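Local atomic coordinates of putative exported protein (Bacteroides fragilis NCTC 9343, PDB entry 3IEE), a protein that is of unknown function but is probably an exported lipoprotein, with a mainly alpha-helical fold and no beta strands. Residues 25-29 with 83-87; 36-41 with 97-101; 46-50 with 107-111; 156-160 with 173-177; 232-236 with 266-270. All blocks are in the same frame, centred on the assembly; numbering follows the deposited sequence. Where two conformers were deposited one is given.

Contacts 1, 2 and 3 lie within the DUF6845 region and are buried and apolar. Contacts 1 and 2 share helix 17-40, and contacts 2 and 3 share helix 87-119, so that helix packs first beside helix 17-40 and then beside helix 43-56. Contact 1 differs in meeting a loop instead of a second helix. Contact 4 is a surface contact, where ion pairs, waters and a bound diol surround a selenomethionine; it joins the DUF6845 region to the DUF3829-like C-terminal region. Contact 5, partly buried, lies inside the latter at the chain end. Contact 4 touches both contact 1, through Ala158 and Arg176, and contact 5, through Val175 and Phe233.

Contact 1. Residues 25-29 with 83-87; sequences EVIKY and NCFNE. With EDO (1,2-ethanediol), chain G.
Val26 on helix 17-40 and Cys84 in the loop before helix 87-119 bring the two backbones within 6.2 Å, CA to CA. Cys84 lies against the helix: its CB is 3.8 Å from Val26 CG2, and its SG is 3.8 Å from Glu25 CB. A chi1 near 60° sets SG between its own backbone N and carbonyl carbon, facing the helix, where it touches Glu25 CB and Val26 CG2. The Glu25 carboxylate bends away from the loop. Phe85 carries the deeper half of the contact. Val26 CG2 lies over one face of its ring, while Val26 CG1 is 4.1 Å from Phe85 CE1. Phe85 and Tyr29 form an offset edge-to-face pair, the edge of Phe85 turned to the Tyr29 face, with centroids 5.3 Å apart and planes at 69°. The closest atoms of this pair are Phe85 CE2 and Tyr29 CG at 3.8 Å. Tyr29 OH is hydrogen-bonded to Val78 O, which fixes the far end of that ring. Helix 123-162 flanks the cluster, Ala158 touching Val26 and Leu151 touching both rings, and Leu93 of helix 87-119 packs on Tyr29.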
# COMPACT_ATOMS: atom_id res chain seq x y z
N GLU A 25 -9.95 -18.44 4.06
CA GLU A 25 -10.80 -17.44 3.44
C GLU A 25 -10.33 -16.03 3.77
O GLU A 25 -10.35 -15.15 2.93
CB GLU A 25 -12.25 -17.61 3.87
CG GLU A 25 -12.98 -18.75 3.22
CD GLU A 25 -12.91 -18.70 1.70
OE1 GLU A 25 -13.13 -17.62 1.11
OE2 GLU A 25 -12.57 -19.74 1.11
N VAL A 26 -9.88 -15.84 5.01
CA VAL A 26 -9.36 -14.54 5.46
C VAL A 26 -8.14 -14.17 4.64
O VAL A 26 -8.05 -13.07 4.10
CB VAL A 26 -9.02 -14.54 6.91
CG1 VAL A 26 -8.15 -13.28 7.28
CG2 VAL A 26 -10.34 -14.61 7.76
N ILE A 27 -7.23 -15.11 4.49
CA ILE A 27 -6.00 -14.86 3.71
C ILE A 27 -6.28 -14.66 2.22
O ILE A 27 -5.69 -13.77 1.59
CB ILE A 27 -4.90 -15.92 3.99
CG1 ILE A 27 -4.52 -15.94 5.48
CG2 ILE A 27 -3.65 -15.65 3.15
CD1 ILE A 27 -3.94 -14.69 5.95
N LYS A 28 -7.22 -15.44 1.68
CA LYS A 28 -7.71 -15.28 0.31
C LYS A 28 -8.16 -13.84 0.08
O LYS A 28 -7.72 -13.18 -0.86
CB LYS A 28 -8.87 -16.22 0.04
CG LYS A 28 -8.46 -17.65 -0.29
CD LYS A 28 -9.67 -18.57 -0.23
CE LYS A 28 -9.53 -19.87 -1.03
NZ LYS A 28 -10.77 -20.65 -0.94
N TYR A 29 -9.00 -13.33 0.98
CA TYR A 29 -9.52 -11.95 0.84
C TYR A 29 -8.42 -10.91 0.90
O TYR A 29 -8.44 -9.92 0.15
CB TYR A 29 -10.62 -11.67 1.84
CG TYR A 29 -11.29 -10.33 1.68
CD1 TYR A 29 -10.76 -9.19 2.28
CD2 TYR A 29 -12.44 -10.19 0.91
CE1 TYR A 29 -11.39 -7.94 2.14
CE2 TYR A 29 -13.08 -8.95 0.76
CZ TYR A 29 -12.52 -7.82 1.37
OH TYR A 29 -13.11 -6.58 1.25
N ASN A 83 -18.26 -14.25 5.64
CA ASN A 83 -18.59 -14.34 7.05
C ASN A 83 -17.42 -14.81 7.94
O ASN A 83 -17.56 -14.99 9.17
CB ASN A 83 -19.87 -15.18 7.27
CG ASN A 83 -19.70 -16.67 6.93
OD1 ASN A 83 -18.57 -17.12 6.57
ND2 ASN A 83 -20.76 -17.45 7.13
N CYS A 84 -16.28 -15.02 7.30
CA CYS A 84 -15.01 -15.20 7.99
C CYS A 84 -14.60 -13.92 8.71
O CYS A 84 -13.75 -13.96 9.61
CB CYS A 84 -13.91 -15.67 7.02
SG CYS A 84 -13.59 -14.58 5.69
N PHE A 85 -15.25 -12.80 8.37
CA PHE A 85 -15.08 -11.53 9.08
C PHE A 85 -16.38 -11.24 9.84
O PHE A 85 -17.48 -11.65 9.36
CB PHE A 85 -14.83 -10.40 8.09
CG PHE A 85 -13.57 -10.58 7.27
CD1 PHE A 85 -12.32 -10.40 7.83
CD2 PHE A 85 -13.66 -10.94 5.94
CE1 PHE A 85 -11.20 -10.56 7.06
CE2 PHE A 85 -12.52 -11.10 5.19
CZ PHE A 85 -11.31 -10.93 5.73
N ASN A 86 -16.25 -10.55 10.97
CA ASN A 86 -17.45 -10.19 11.74
C ASN A 86 -18.23 -9.08 11.02
O ASN A 86 -17.70 -8.46 10.11
CB ASN A 86 -17.10 -9.87 13.20
CG ASN A 86 -16.17 -8.71 13.34
OD1 ASN A 86 -16.31 -7.69 12.65
ND2 ASN A 86 -15.19 -8.85 14.21
N GLU A 87 -19.47 -8.87 11.41
CA GLU A 87 -20.37 -8.04 10.61
C GLU A 87 -19.81 -6.62 10.53
O GLU A 87 -19.90 -6.00 9.48
CB GLU A 87 -21.80 -8.05 11.17
CG GLU A 87 -22.50 -9.40 10.96
CD GLU A 87 -22.63 -9.79 9.51
OE1 GLU A 87 -23.47 -9.18 8.80
OE2 GLU A 87 -21.89 -10.69 9.07
C1 EDO G . -21.70 -7.94 5.16
O1 EDO G . -22.29 -8.05 3.87
C2 EDO G . -22.70 -7.85 6.28
O2 EDO G . -22.16 -7.03 7.34

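Contact 2. Residues 36-41 with 97-101; sequences VLKDMV and YTGLF
Leu37 and Leu100 meet through different chi1 angles: Leu37 turns CG beside its backbone N (-68°), whereas Leu100 holds CG trans to N (174°), and their CD2 methyls come to 3.5 Å, tighter than usual for two carbons. The other Leu100 methyl, CD1, rests 3.8 Å from Val41 CG2, so this one side chain spans the last turn of helix 17-40 and the first residue beyond it. Leu37 also lies across Tyr97 at about a right angle: Leu37 CD2 is 3.8 Å from Tyr97 CE1 and Leu37 CD1 3.7 Å from Tyr97 OH. That hydroxyl is hydrogen-bonded to Ser33 OG, one turn earlier on the helix of Leu37. The two helices run side by side in a helical bundle; the segment axes are 12.2 Å apart and inclined at 20°, nearly parallel, a spacing filled by large apolar side chains. Val36 adds CG1 at 4.1 Å from Tyr97 CE1. At the other end Met40, a selenomethionine, makes a Met-aromatic contact: its SE lies in the plane of the Phe101 ring, at the edge, 3.8 Å from Phe101 CE1. Ile147 of helix 123-162 touches both Leu37 and Tyr97, and Lys144 NZ is hydrogen-bonded to the carbonyls of Leu37 and Val41.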
# COMPACT_ATOMS: atom_id res chain seq x y z
N VAL A 36 -5.92 -5.92 -5.86
CA VAL A 36 -6.91 -4.91 -6.23
C VAL A 36 -6.44 -3.53 -5.86
O VAL A 36 -6.52 -2.57 -6.65
CB VAL A 36 -8.30 -5.17 -5.57
CG1 VAL A 36 -9.18 -3.95 -5.75
CG2 VAL A 36 -8.99 -6.43 -6.17
N LEU A 37 -5.92 -3.38 -4.65
CA LEU A 37 -5.48 -2.06 -4.21
C LEU A 37 -4.20 -1.59 -4.92
O LEU A 37 -3.97 -0.39 -5.10
CB LEU A 37 -5.30 -2.12 -2.69
CG LEU A 37 -6.64 -2.29 -1.97
CD1 LEU A 37 -6.41 -2.65 -0.49
CD2 LEU A 37 -7.52 -1.04 -2.07
N LYS A 38 -3.36 -2.54 -5.27
CA LYS A 38 -2.18 -2.26 -6.13
C LYS A 38 -2.65 -1.66 -7.44
O LYS A 38 -2.07 -0.67 -7.90
CB LYS A 38 -1.34 -3.52 -6.31
CG LYS A 38 -0.21 -3.36 -7.29
CD LYS A 38 0.62 -4.59 -7.44
CE LYS A 38 1.71 -4.37 -8.49
NZ LYS A 38 2.14 -5.69 -9.05
N ASP A 39 -3.69 -2.24 -8.03
CA ASP A 39 -4.22 -1.86 -9.33
C ASP A 39 -5.01 -0.55 -9.29
O ASP A 39 -4.92 0.25 -10.24
CB ASP A 39 -5.17 -2.96 -9.82
CG ASP A 39 -4.96 -3.33 -11.24
OD1 ASP A 39 -3.83 -3.16 -11.74
OD2 ASP A 39 -5.95 -3.83 -11.88
N MSE A 40 -5.80 -0.35 -8.24
CA MSE A 40 -6.74 0.76 -8.09
C MSE A 40 -6.11 2.06 -7.61
O MSE A 40 -6.65 3.11 -7.91
CB MSE A 40 -7.90 0.42 -7.17
CG MSE A 40 -8.80 -0.65 -7.73
SE MSE A 40 -9.71 -0.04 -9.38
CE MSE A 40 -8.52 -0.74 -10.77
N VAL A 41 -5.04 1.95 -6.83
CA VAL A 41 -4.20 3.09 -6.47
C VAL A 41 -2.76 2.80 -6.87
O VAL A 41 -1.98 2.28 -6.07
CB VAL A 41 -4.29 3.46 -4.98
CG1 VAL A 41 -3.57 4.82 -4.74
CG2 VAL A 41 -5.70 3.46 -4.49
N TYR A 97 -13.97 0.27 0.49
CA TYR A 97 -13.89 -0.03 -0.96
C TYR A 97 -14.84 0.85 -1.75
O TYR A 97 -14.49 1.37 -2.82
CB TYR A 97 -14.17 -1.51 -1.20
CG TYR A 97 -12.93 -2.36 -1.15
CD1 TYR A 97 -11.91 -2.19 -2.09
CD2 TYR A 97 -12.74 -3.29 -0.11
CE1 TYR A 97 -10.76 -2.94 -2.08
CE2 TYR A 97 -11.59 -4.06 -0.09
CZ TYR A 97 -10.59 -3.88 -1.06
OH TYR A 97 -9.46 -4.66 -1.04
N THR A 98 -16.05 1.01 -1.24
CA THR A 98 -17.07 1.82 -1.94
C THR A 98 -16.56 3.26 -2.08
O THR A 98 -16.62 3.85 -3.18
CB THR A 98 -18.44 1.74 -1.25
OG1 THR A 98 -18.91 0.39 -1.32
CG2 THR A 98 -19.46 2.67 -1.97
N GLY A 99 -16.03 3.80 -0.98
CA GLY A 99 -15.44 5.13 -0.96
C GLY A 99 -14.26 5.29 -1.88
O GLY A 99 -14.09 6.32 -2.56
N LEU A 100 -13.40 4.27 -1.93
CA LEU A 100 -12.28 4.26 -2.84
C LEU A 100 -12.72 4.31 -4.30
O LEU A 100 -12.22 5.14 -5.10
CB LEU A 100 -11.43 2.99 -2.59
CG LEU A 100 -10.28 2.79 -3.59
CD1 LEU A 100 -9.39 4.02 -3.77
CD2 LEU A 100 -9.46 1.59 -3.20
N PHE A 101 -13.66 3.44 -4.67
CA PHE A 101 -14.09 3.35 -6.06
C PHE A 101 -14.75 4.68 -6.46
O PHE A 101 -14.54 5.16 -7.57
CB PHE A 101 -15.01 2.15 -6.32
CG PHE A 101 -14.30 0.80 -6.27
CD1 PHE A 101 -13.20 0.53 -7.07
CD2 PHE A 101 -14.81 -0.22 -5.49
CE1 PHE A 101 -12.57 -0.75 -7.01
CE2 PHE A 101 -14.21 -1.45 -5.43
CZ PHE A 101 -13.08 -1.73 -6.19

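Contact 3. Residues 46-50 with 107-111; sequences VNAVL and FYANF. With EDO (1,2-ethanediol), chain C.
Val49 points from helix 43-56 into a group of three aromatic side chains on helix 87-119, and its short chain can be followed atom by atom. CB is 4.0 Å from Phe107 CE2. From there CG1, trans to the backbone N (chi1 170°), enters between two rings, coming 3.6 Å from Phe107 CE2 and 3.8 Å from Phe111 CD1. The other branch, CG2, turns to Tyr108, whose CE1 is 4.2 Å away. Val49 and Phe107 pass each other running in opposite directions, each reaching toward the other's helix. Phe107 is met from three residues at once: besides Val49, Val46 CG1 sits 3.8 Å from its CZ, and Leu50 CD2 is 3.9 Å from its CE1. Within helix 87-119, Phe107 is also steadied by its neighbour, as its CD2 stands over the centre of one face of the Tyr108 ring. The contact is wholly apolar between the two helices. Asn47, directed away from helix 87-119, accepts a hydrogen bond at OD1 from O1 of a 1,2-ethanediol, probably from the crystallisation liquor (3.0 Å), which also bonds Ser137 O.

The segment axes run 12.0 Å apart at 26°, continuing the near-parallel pairing of the bundle. Helix 123-162 lies alongside, with Ser137 on Val46 and Tyr134 on Leu50, while the loop residues Ala69 and Val66 touch Tyr108 and Phe111.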
# COMPACT_ATOMS: atom_id res chain seq x y z
N VAL A 46 -0.93 7.88 -10.40
CA VAL A 46 -1.66 9.00 -9.87
C VAL A 46 -0.79 10.27 -9.82
O VAL A 46 -1.26 11.35 -10.21
CB VAL A 46 -2.25 8.66 -8.48
CG1 VAL A 46 -2.94 9.90 -7.85
CG2 VAL A 46 -3.23 7.45 -8.59
N ASN A 47 0.46 10.15 -9.35
CA ASN A 47 1.46 11.23 -9.37
C ASN A 47 1.63 11.84 -10.79
O ASN A 47 1.72 13.08 -10.96
CB ASN A 47 2.83 10.72 -8.92
CG ASN A 47 2.92 10.41 -7.43
OD1 ASN A 47 2.01 10.73 -6.67
ND2 ASN A 47 4.03 9.78 -7.01
N ALA A 48 1.71 10.93 -11.77
CA ALA A 48 1.83 11.28 -13.19
C ALA A 48 0.62 12.07 -13.71
O ALA A 48 0.80 13.03 -14.50
CB ALA A 48 2.06 10.01 -14.05
N VAL A 49 -0.59 11.68 -13.30
CA VAL A 49 -1.79 12.40 -13.68
C VAL A 49 -1.73 13.83 -13.10
O VAL A 49 -1.95 14.80 -13.81
CB VAL A 49 -3.09 11.64 -13.29
CG1 VAL A 49 -4.31 12.50 -13.46
CG2 VAL A 49 -3.22 10.31 -14.09
N LEU A 50 -1.41 13.94 -11.80
CA LEU A 50 -1.35 15.24 -11.15
C LEU A 50 -0.23 16.13 -11.72
O LEU A 50 -0.39 17.34 -11.91
CB LEU A 50 -1.16 15.08 -9.64
CG LEU A 50 -2.35 14.47 -8.86
CD1 LEU A 50 -1.82 14.12 -7.44
CD2 LEU A 50 -3.56 15.44 -8.78
N PHE A 107 -11.95 11.31 -9.46
CA PHE A 107 -10.61 11.78 -9.78
C PHE A 107 -10.42 11.76 -11.29
O PHE A 107 -9.93 12.72 -11.90
CB PHE A 107 -9.58 10.86 -9.14
CG PHE A 107 -8.14 11.24 -9.42
CD1 PHE A 107 -7.48 12.16 -8.61
CD2 PHE A 107 -7.41 10.62 -10.44
CE1 PHE A 107 -6.16 12.48 -8.82
CE2 PHE A 107 -6.07 10.96 -10.67
CZ PHE A 107 -5.45 11.89 -9.84
N TYR A 108 -10.78 10.64 -11.90
CA TYR A 108 -10.66 10.53 -13.36
C TYR A 108 -11.68 11.30 -14.18
O TYR A 108 -11.29 11.83 -15.21
CB TYR A 108 -10.59 9.06 -13.81
CG TYR A 108 -9.27 8.44 -13.46
CD1 TYR A 108 -8.13 8.73 -14.21
CD2 TYR A 108 -9.14 7.63 -12.35
CE1 TYR A 108 -6.88 8.17 -13.86
CE2 TYR A 108 -7.92 7.09 -11.99
CZ TYR A 108 -6.80 7.35 -12.75
OH TYR A 108 -5.60 6.77 -12.32
N ALA A 109 -12.94 11.40 -13.73
CA ALA A 109 -13.91 12.36 -14.31
C ALA A 109 -13.39 13.82 -14.27
O ALA A 109 -13.48 14.57 -15.28
CB ALA A 109 -15.26 12.27 -13.59
N ASN A 110 -12.85 14.21 -13.12
CA ASN A 110 -12.33 15.56 -12.91
C ASN A 110 -11.17 15.90 -13.82
O ASN A 110 -10.98 17.07 -14.16
CB ASN A 110 -11.87 15.76 -11.46
CG ASN A 110 -13.00 15.89 -10.49
OD1 ASN A 110 -14.17 16.04 -10.87
ND2 ASN A 110 -12.67 15.85 -9.22
N PHE A 111 -10.36 14.90 -14.16
CA PHE A 111 -9.24 15.11 -15.10
C PHE A 111 -9.74 15.59 -16.45
O PHE A 111 -9.21 16.55 -17.00
CB PHE A 111 -8.43 13.80 -15.23
CG PHE A 111 -7.30 13.87 -16.21
CD1 PHE A 111 -6.21 14.66 -15.96
CD2 PHE A 111 -7.33 13.14 -17.38
CE1 PHE A 111 -5.16 14.74 -16.86
CE2 PHE A 111 -6.27 13.19 -18.29
CZ PHE A 111 -5.18 13.99 -18.01
C1 EDO C . -0.83 8.80 -5.03
O1 EDO C . 0.50 9.17 -4.59
C2 EDO C . -1.82 8.89 -3.86
O2 EDO C . -3.14 8.48 -4.27

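Contact 4. Residues 156-160 with 173-177; sequences EQAEL and MSVRK. With EDO (1,2-ethanediol), chain B.
Glu156 meets Met173, a selenomethionine, and Lys177 across two antiparallel helix segments. Its CG is 3.8 Å from Met173 CE, and its extended side chain carries OE2 toward Lys177 NZ, a long salt bridge at 3.7 Å. A water closes this pair by donating to Glu156 OE2 and accepting from Lys177 NZ, so the charges are linked partly through solvent. One turn on, Glu159 is the centre of the contact. With CG beside the backbone N (chi1 -63°) and the chain extended beyond it, the carboxylate reaches across to helix 169-189. There Arg176 NE donates to Glu159 OE2 at 3.0 Å, the nearly straight hydrogen bond (161°) of a salt bridge. The oxygen lies in the guanidinium plane, yet the donor comes from well above the carboxylate plane, the two flat groups standing almost perpendicular. A 1,2-ethanediol, probably from the crystallisation liquor, completes a bridge: its O2 donates to Glu159 OE2 at 2.6 Å and accepts from Arg176 NH2 at 2.9 Å.

The two helices form an antiparallel hairpin, their segments at 155° and joined by a short connection, and the contact links the DUF6845 and C-terminal DUF3829-like regions. Glu159 OE1 lies alongside Met173 CG, 3.4 Å away, and a second water donates both to this oxygen and to Met173 O. Leu160 ends the row, its CD2 packed 3.7 Å from Met173 SE and crossing that side chain at about a right angle. Ile27 of helix 17-40 touches Arg176.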
# COMPACT_ATOMS: atom_id res chain seq x y z
N GLU A 156 -3.40 -11.95 10.92
CA GLU A 156 -2.47 -12.47 11.91
C GLU A 156 -3.06 -13.74 12.60
O GLU A 156 -2.42 -14.76 12.72
CB GLU A 156 -2.19 -11.41 12.95
CG GLU A 156 -1.19 -11.86 13.98
CD GLU A 156 -0.78 -10.66 14.82
OE1 GLU A 156 -1.53 -10.37 15.76
OE2 GLU A 156 0.21 -9.98 14.44
N GLN A 157 -4.31 -13.65 13.02
CA GLN A 157 -5.03 -14.80 13.56
C GLN A 157 -5.11 -15.97 12.58
O GLN A 157 -4.94 -17.14 12.98
CB GLN A 157 -6.45 -14.39 14.02
CG GLN A 157 -6.42 -13.50 15.28
CD GLN A 157 -5.50 -14.06 16.40
OE1 GLN A 157 -5.62 -15.23 16.79
NE2 GLN A 157 -4.57 -13.23 16.88
N ALA A 158 -5.32 -15.67 11.30
CA ALA A 158 -5.47 -16.68 10.24
C ALA A 158 -4.13 -17.41 10.03
O ALA A 158 -4.08 -18.67 9.90
CB ALA A 158 -5.97 -16.04 8.96
N GLU A 159 -3.05 -16.63 10.03
CA GLU A 159 -1.69 -17.23 9.96
C GLU A 159 -1.39 -18.21 11.07
O GLU A 159 -0.78 -19.27 10.85
CB GLU A 159 -0.59 -16.15 9.88
CG GLU A 159 -0.63 -15.30 8.65
CD GLU A 159 0.27 -14.06 8.72
OE1 GLU A 159 0.92 -13.88 9.75
OE2 GLU A 159 0.26 -13.25 7.74
N LEU A 160 -1.76 -17.87 12.28
CA LEU A 160 -1.52 -18.72 13.43
C LEU A 160 -2.23 -20.06 13.22
O LEU A 160 -1.67 -21.12 13.56
CB LEU A 160 -2.04 -18.05 14.70
CG LEU A 160 -1.22 -16.88 15.21
CD1 LEU A 160 -2.02 -16.10 16.21
CD2 LEU A 160 0.03 -17.42 15.85
N MSE A 173 5.78 -15.56 9.99
CA MSE A 173 4.89 -14.48 10.34
C MSE A 173 5.60 -13.12 10.41
O MSE A 173 5.06 -12.10 9.88
CB MSE A 173 4.11 -14.82 11.62
CG MSE A 173 3.11 -15.98 11.37
SE MSE A 173 2.10 -16.39 12.99
CE MSE A 173 1.05 -14.76 13.08
N SER A 174 6.84 -13.11 10.94
CA SER A 174 7.64 -11.90 10.98
C SER A 174 7.93 -11.39 9.57
O SER A 174 7.86 -10.19 9.34
CB SER A 174 8.98 -12.09 11.70
OG SER A 174 9.83 -12.95 10.97
N VAL A 175 8.30 -12.27 8.65
CA VAL A 175 8.55 -11.84 7.28
C VAL A 175 7.29 -11.24 6.64
O VAL A 175 7.34 -10.18 5.98
CB VAL A 175 9.06 -13.02 6.38
CG1 VAL A 175 9.17 -12.57 4.89
CG2 VAL A 175 10.42 -13.59 6.91
N ARG A 176 6.15 -11.91 6.82
CA ARG A 176 4.92 -11.41 6.24
C ARG A 176 4.53 -10.07 6.84
O ARG A 176 4.16 -9.18 6.14
CB ARG A 176 3.79 -12.44 6.38
CG ARG A 176 4.09 -13.77 5.71
CD ARG A 176 3.06 -14.86 6.05
NE ARG A 176 1.70 -14.56 5.52
CZ ARG A 176 1.22 -14.93 4.32
NH1 ARG A 176 1.96 -15.58 3.46
NH2 ARG A 176 -0.03 -14.63 3.97
N LYS A 177 4.72 -9.91 8.14
CA LYS A 177 4.34 -8.68 8.84
C LYS A 177 5.23 -7.54 8.38
O LYS A 177 4.77 -6.45 7.99
CB LYS A 177 4.44 -8.85 10.35
CG LYS A 177 4.01 -7.62 11.10
CD LYS A 177 2.55 -7.32 10.91
CE LYS A 177 2.06 -6.23 11.88
NZ LYS A 177 1.80 -6.84 13.22
C1 EDO B . -0.02 -10.95 5.07
O1 EDO B . 0.73 -11.73 4.14
C2 EDO B . -1.40 -11.55 5.30
O2 EDO B . -1.42 -12.91 5.78
O HOH W 1 -0.41 -8.06 12.24
O HOH W 2 2.36 -11.87 10.32

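Contact 5. Residues 232-236 with 266-270; sequences AFLSQ and ETSII
Phe233 and Gln236 of helix 224-247 pack against the last residues of the chain in a partly buried contact, where a helix flank meets the end of helix 255-268. The backbones are close, Phe233 CA and Ser268 CA lying 5.2 Å apart. Phe233 holds CG trans to its backbone N (chi1 172°), which brings one edge of the ring to the carbonyl of Ser268. Ser268 O lies near the ring plane at that edge, 3.3 Å from Phe233 CD1, so the carbonyl oxygen faces the rim of ring hydrogens instead of the pi cloud. Ser268 OG is 3.7 Å from CE1 of the same ring. That hydroxyl is hydrogen-bonded to Phe265 O, a bond back into its own helix. Ile269 adds its CG2 methyl, 4.2 Å from Phe233 CE1.

Both helices belong to the DUF3829-like C-terminal region, an all-helical part of the fold, and Met182 of helix 169-189 touches Phe233 and Ser268 together, placing a third helix against the pair. Ser268 CB also packs 3.7 Å from Gln236 CB. Beyond CB, Gln236 extends toward the Thr267 and Ser268 backbone, but the orientation of its amide is doubtful. Thr267 OG1 is hydrogen-bonded to Ala264 O and Ser263 O within its own helix. Ser179 of helix 169-189 meets Ile269, and Phe233 also packs on Val175 of that helix.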
# COMPACT_ATOMS: atom_id res chain seq x y z
N ALA A 232 19.32 -12.99 6.38
CA ALA A 232 19.55 -12.07 5.24
C ALA A 232 18.39 -11.08 5.08
O ALA A 232 18.62 -9.87 4.90
CB ALA A 232 19.75 -12.88 3.93
N PHE A 233 17.17 -11.57 5.24
CA PHE A 233 15.97 -10.71 5.19
C PHE A 233 16.06 -9.66 6.29
O PHE A 233 15.89 -8.46 6.03
CB PHE A 233 14.69 -11.53 5.34
CG PHE A 233 13.44 -10.71 5.48
CD1 PHE A 233 12.88 -10.09 4.37
CD2 PHE A 233 12.81 -10.57 6.73
CE1 PHE A 233 11.74 -9.31 4.49
CE2 PHE A 233 11.70 -9.83 6.83
CZ PHE A 233 11.14 -9.21 5.71
N LEU A 234 16.36 -10.08 7.53
CA LEU A 234 16.45 -9.14 8.65
C LEU A 234 17.50 -8.03 8.39
O LEU A 234 17.29 -6.87 8.74
CB LEU A 234 16.79 -9.86 9.94
CG LEU A 234 15.77 -10.83 10.52
CD1 LEU A 234 16.14 -11.28 11.94
CD2 LEU A 234 14.40 -10.20 10.48
N SER A 235 18.64 -8.44 7.85
CA SER A 235 19.70 -7.49 7.51
C SER A 235 19.22 -6.48 6.48
O SER A 235 19.48 -5.26 6.60
CB SER A 235 20.95 -8.25 7.03
OG SER A 235 22.02 -7.36 6.75
N GLN A 236 18.43 -6.94 5.53
CA GLN A 236 17.88 -6.07 4.49
C GLN A 236 16.80 -5.12 5.01
O GLN A 236 16.67 -3.97 4.55
CB GLN A 236 17.37 -6.92 3.35
CG GLN A 236 18.55 -7.54 2.68
CD GLN A 236 18.16 -8.41 1.54
OE1 GLN A 236 17.45 -7.96 0.65
NE2 GLN A 236 18.62 -9.66 1.54
N GLU A 266 12.27 -4.98 -2.65
CA GLU A 266 12.25 -6.14 -3.56
C GLU A 266 13.41 -7.09 -3.31
O GLU A 266 13.24 -8.31 -3.38
CB GLU A 266 12.28 -5.66 -5.01
CG GLU A 266 11.04 -4.93 -5.44
CD GLU A 266 9.84 -5.84 -5.66
OE1 GLU A 266 10.03 -7.04 -5.96
OE2 GLU A 266 8.69 -5.33 -5.53
N THR A 267 14.60 -6.55 -3.01
CA THR A 267 15.74 -7.40 -2.75
C THR A 267 15.52 -8.20 -1.46
O THR A 267 15.96 -9.33 -1.35
CB THR A 267 17.05 -6.58 -2.70
OG1 THR A 267 16.94 -5.57 -1.69
CG2 THR A 267 17.29 -5.93 -4.00
N SER A 268 14.83 -7.62 -0.48
CA SER A 268 14.66 -8.30 0.82
C SER A 268 13.80 -9.54 0.67
O SER A 268 14.03 -10.53 1.35
CB SER A 268 14.06 -7.36 1.87
OG SER A 268 12.68 -7.18 1.62
N ILE A 269 12.81 -9.47 -0.20
CA ILE A 269 11.84 -10.57 -0.34
C ILE A 269 12.25 -11.62 -1.42
O ILE A 269 11.51 -12.56 -1.68
CB ILE A 269 10.40 -10.06 -0.55
CG1 ILE A 269 10.25 -9.28 -1.86
CG2 ILE A 269 9.96 -9.21 0.65
CD1 ILE A 269 8.81 -8.94 -2.21
N ILE A 270 13.43 -11.45 -2.02
CA ILE A 270 13.93 -12.36 -3.06
C ILE A 270 14.25 -13.75 -2.48
O ILE A 270 14.21 -13.96 -1.25
CB ILE A 270 15.19 -11.79 -3.78
OXT ILE A 270 14.54 -14.69 -3.23